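Local coordinates for uncharacterized protein (Bacteroides ovatus, PDB 4FXT) that is of unknown function but belongs to the DUF3823 family, pairing an N-terminal domain of the transthyretin clan with a C-terminal one of the E-set clan, at residues M67-P75 and D186-S194. Sequence-based numbering, arbitrary orientation.
Sequences MGNAPWERP and DKSSEYCYS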
# COMPACT_ATOMS: atom_id res chain seq x y z
N MSE A 67 -9.46 -7.87 7.31
CA MSE A 67 -8.74 -8.93 8.03
C MSE A 67 -7.34 -9.14 7.40
O MSE A 67 -6.87 -8.32 6.58
CB MSE A 67 -9.56 -10.25 8.05
CG MSE A 67 -10.27 -10.57 6.73
SE MSE A 67 -9.16 -10.74 5.11
CE MSE A 67 -8.27 -12.51 5.56
N GLY A 68 -6.72 -10.25 7.80
CA GLY A 68 -5.42 -10.66 7.31
C GLY A 68 -4.29 -9.86 7.93
O GLY A 68 -4.38 -9.48 9.10
N ASN A 69 -3.21 -9.61 7.16
CA ASN A 69 -2.02 -8.94 7.65
C ASN A 69 -1.90 -7.52 7.13
O ASN A 69 -0.86 -6.88 7.37
CB ASN A 69 -0.80 -9.74 7.26
CG ASN A 69 -0.78 -11.13 7.84
OD1 ASN A 69 -0.85 -11.34 9.06
ND2 ASN A 69 -0.61 -12.08 6.97
N ALA A 70 -2.97 -7.00 6.47
CA ALA A 70 -3.02 -5.65 5.91
C ALA A 70 -2.51 -4.56 6.92
O ALA A 70 -2.80 -4.65 8.13
CB ALA A 70 -4.43 -5.33 5.48
N PRO A 71 -1.77 -3.53 6.44
CA PRO A 71 -1.23 -2.51 7.36
C PRO A 71 -2.26 -1.43 7.79
O PRO A 71 -1.92 -0.23 7.94
CB PRO A 71 -0.11 -1.88 6.55
CG PRO A 71 -0.58 -1.99 5.12
CD PRO A 71 -1.30 -3.31 5.05
N TRP A 72 -3.48 -1.86 8.11
CA TRP A 72 -4.52 -0.99 8.61
C TRP A 72 -5.34 -1.71 9.67
O TRP A 72 -5.21 -2.93 9.80
CB TRP A 72 -5.42 -0.48 7.49
CG TRP A 72 -5.93 -1.53 6.54
CD1 TRP A 72 -6.92 -2.44 6.78
CD2 TRP A 72 -5.59 -1.65 5.16
NE1 TRP A 72 -7.13 -3.21 5.65
CE2 TRP A 72 -6.35 -2.72 4.63
CE3 TRP A 72 -4.69 -0.98 4.30
CZ2 TRP A 72 -6.24 -3.12 3.29
CZ3 TRP A 72 -4.56 -1.40 2.99
CH2 TRP A 72 -5.34 -2.45 2.49
N GLU A 73 -6.18 -0.96 10.42
CA GLU A 73 -7.07 -1.54 11.41
C GLU A 73 -7.99 -2.54 10.76
O GLU A 73 -8.55 -2.26 9.69
CB GLU A 73 -7.87 -0.48 12.15
CG GLU A 73 -7.07 0.39 13.09
CD GLU A 73 -7.90 1.31 13.96
OE1 GLU A 73 -8.99 1.76 13.52
OE2 GLU A 73 -7.46 1.58 15.10
N ARG A 74 -8.13 -3.71 11.41
CA ARG A 74 -8.93 -4.83 10.93
C ARG A 74 -9.99 -5.23 12.00
O ARG A 74 -9.86 -6.29 12.61
CB ARG A 74 -8.00 -6.01 10.58
CG ARG A 74 -7.09 -5.75 9.38
CD ARG A 74 -5.73 -6.40 9.54
NE ARG A 74 -4.92 -5.72 10.55
CZ ARG A 74 -3.72 -6.11 10.97
NH1 ARG A 74 -3.18 -7.23 10.49
NH2 ARG A 74 -3.07 -5.42 11.89
N PRO A 75 -11.06 -4.40 12.20
CA PRO A 75 -12.09 -4.77 13.19
C PRO A 75 -13.00 -5.89 12.66
O PRO A 75 -13.43 -5.86 11.50
CB PRO A 75 -12.88 -3.48 13.41
CG PRO A 75 -12.63 -2.65 12.21
CD PRO A 75 -11.37 -3.11 11.55
N ASP A 186 4.21 -1.56 14.80
CA ASP A 186 4.23 -2.73 15.66
C ASP A 186 2.87 -3.43 15.67
O ASP A 186 2.73 -4.46 16.36
CB ASP A 186 4.62 -2.32 17.11
CG ASP A 186 3.67 -1.40 17.87
OD1 ASP A 186 2.88 -0.67 17.22
OD2 ASP A 186 3.75 -1.35 19.12
N LYS A 187 1.87 -2.89 14.91
CA LYS A 187 0.49 -3.42 14.94
C LYS A 187 0.15 -4.27 13.67
O LYS A 187 -0.91 -4.88 13.62
CB LYS A 187 -0.53 -2.27 15.09
CG LYS A 187 -0.36 -1.38 16.34
CD LYS A 187 -0.37 -2.13 17.69
CE LYS A 187 -0.02 -1.23 18.84
NZ LYS A 187 0.26 -2.02 20.06
N SER A 188 1.06 -4.36 12.71
CA SER A 188 0.91 -5.15 11.49
C SER A 188 2.24 -5.74 11.06
O SER A 188 3.28 -5.10 11.25
CB SER A 188 0.32 -4.31 10.35
OG SER A 188 0.18 -5.09 9.18
N SER A 189 2.21 -6.94 10.43
CA SER A 189 3.39 -7.64 9.91
C SER A 189 3.81 -7.05 8.55
O SER A 189 4.87 -7.38 8.01
CB SER A 189 3.10 -9.14 9.79
OG SER A 189 1.92 -9.37 9.04
N GLU A 190 3.03 -6.10 8.07
CA GLU A 190 3.22 -5.50 6.77
C GLU A 190 3.56 -4.03 6.85
O GLU A 190 3.09 -3.32 7.73
CB GLU A 190 1.89 -5.69 5.99
CG GLU A 190 2.03 -5.81 4.49
CD GLU A 190 2.87 -7.01 4.10
OE1 GLU A 190 2.77 -8.10 4.73
OE2 GLU A 190 3.62 -6.84 3.12
N TYR A 191 4.32 -3.56 5.88
CA TYR A 191 4.57 -2.15 5.70
C TYR A 191 3.41 -1.50 4.99
O TYR A 191 2.72 -2.15 4.19
CB TYR A 191 5.87 -1.90 4.90
CG TYR A 191 7.19 -2.00 5.62
CD1 TYR A 191 7.71 -3.24 5.98
CD2 TYR A 191 8.01 -0.89 5.77
CE1 TYR A 191 8.94 -3.36 6.61
CE2 TYR A 191 9.27 -1.00 6.38
CZ TYR A 191 9.73 -2.24 6.78
OH TYR A 191 10.97 -2.38 7.37
N CYS A 192 3.24 -0.22 5.20
CA CYS A 192 2.34 0.59 4.43
C CYS A 192 3.18 1.43 3.50
O CYS A 192 4.17 2.02 3.94
CB CYS A 192 1.42 1.44 5.30
SG CYS A 192 0.33 2.53 4.34
N TYR A 193 2.84 1.43 2.22
CA TYR A 193 3.68 2.08 1.23
C TYR A 193 3.04 3.21 0.48
O TYR A 193 1.81 3.37 0.40
CB TYR A 193 4.09 1.04 0.16
CG TYR A 193 4.83 -0.19 0.66
CD1 TYR A 193 4.13 -1.32 1.10
CD2 TYR A 193 6.22 -0.27 0.59
CE1 TYR A 193 4.80 -2.46 1.53
CE2 TYR A 193 6.90 -1.41 1.01
CZ TYR A 193 6.18 -2.50 1.46
OH TYR A 193 6.88 -3.62 1.85
N SER A 194 3.93 3.98 -0.14
CA SER A 194 3.65 5.03 -1.11
C SER A 194 3.33 4.37 -2.40
O SER A 194 3.45 3.14 -2.51
CB SER A 194 4.85 5.95 -1.22
OG SER A 194 5.91 5.21 -1.81
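The guanidinium of Arg74 reaches Lys187 O with its edge, NH2 donating a weak bond of 2.8 Å near the group's plane, while Ala70 O sits over the centre of one face. Gly68 O, also close to that plane, takes a straighter bond from NH1 at 2.9 Å, and NE bonds weakly to Trp72 O. Bends at chi2 and chi3 (145° and -72°) fold the arginine chain back over its own loop, where its several N-H groups suit a cluster of backbone carbonyls. NH2 also bonds to Tyr97 OH. Replacing Arg74 with alanine is likely to leave the carbonyls of Gly68, Trp72 and Lys187 without these donors and the loop freer to shift. The indole of Trp72 carries Ala70 CB and Pro71 CD on one face, near the rim. Pro71, compact and rigid, sets its ring against segment 186-194: CB lies 3.9 Å from Cys192 CB, and CG meets Tyr191 O at 3.4 Å. Ser188, small enough to fit beside Pro71, brings OG to 2.7 Å from Asn69 O. Its chi1 of -180° swings OG away from its own N, and the hydroxyl accepts from Glu190 N, an ST turn. Glu190 lies alongside Pro71, its carboxylate paired with Arg24. Largely loop-to-loop but reaching Cys192 in strand 192-200, the interface packs the turn after strand 60-68 on the connection after 176-185, joining two beta domains, probably transthyretin-like and E-set-like.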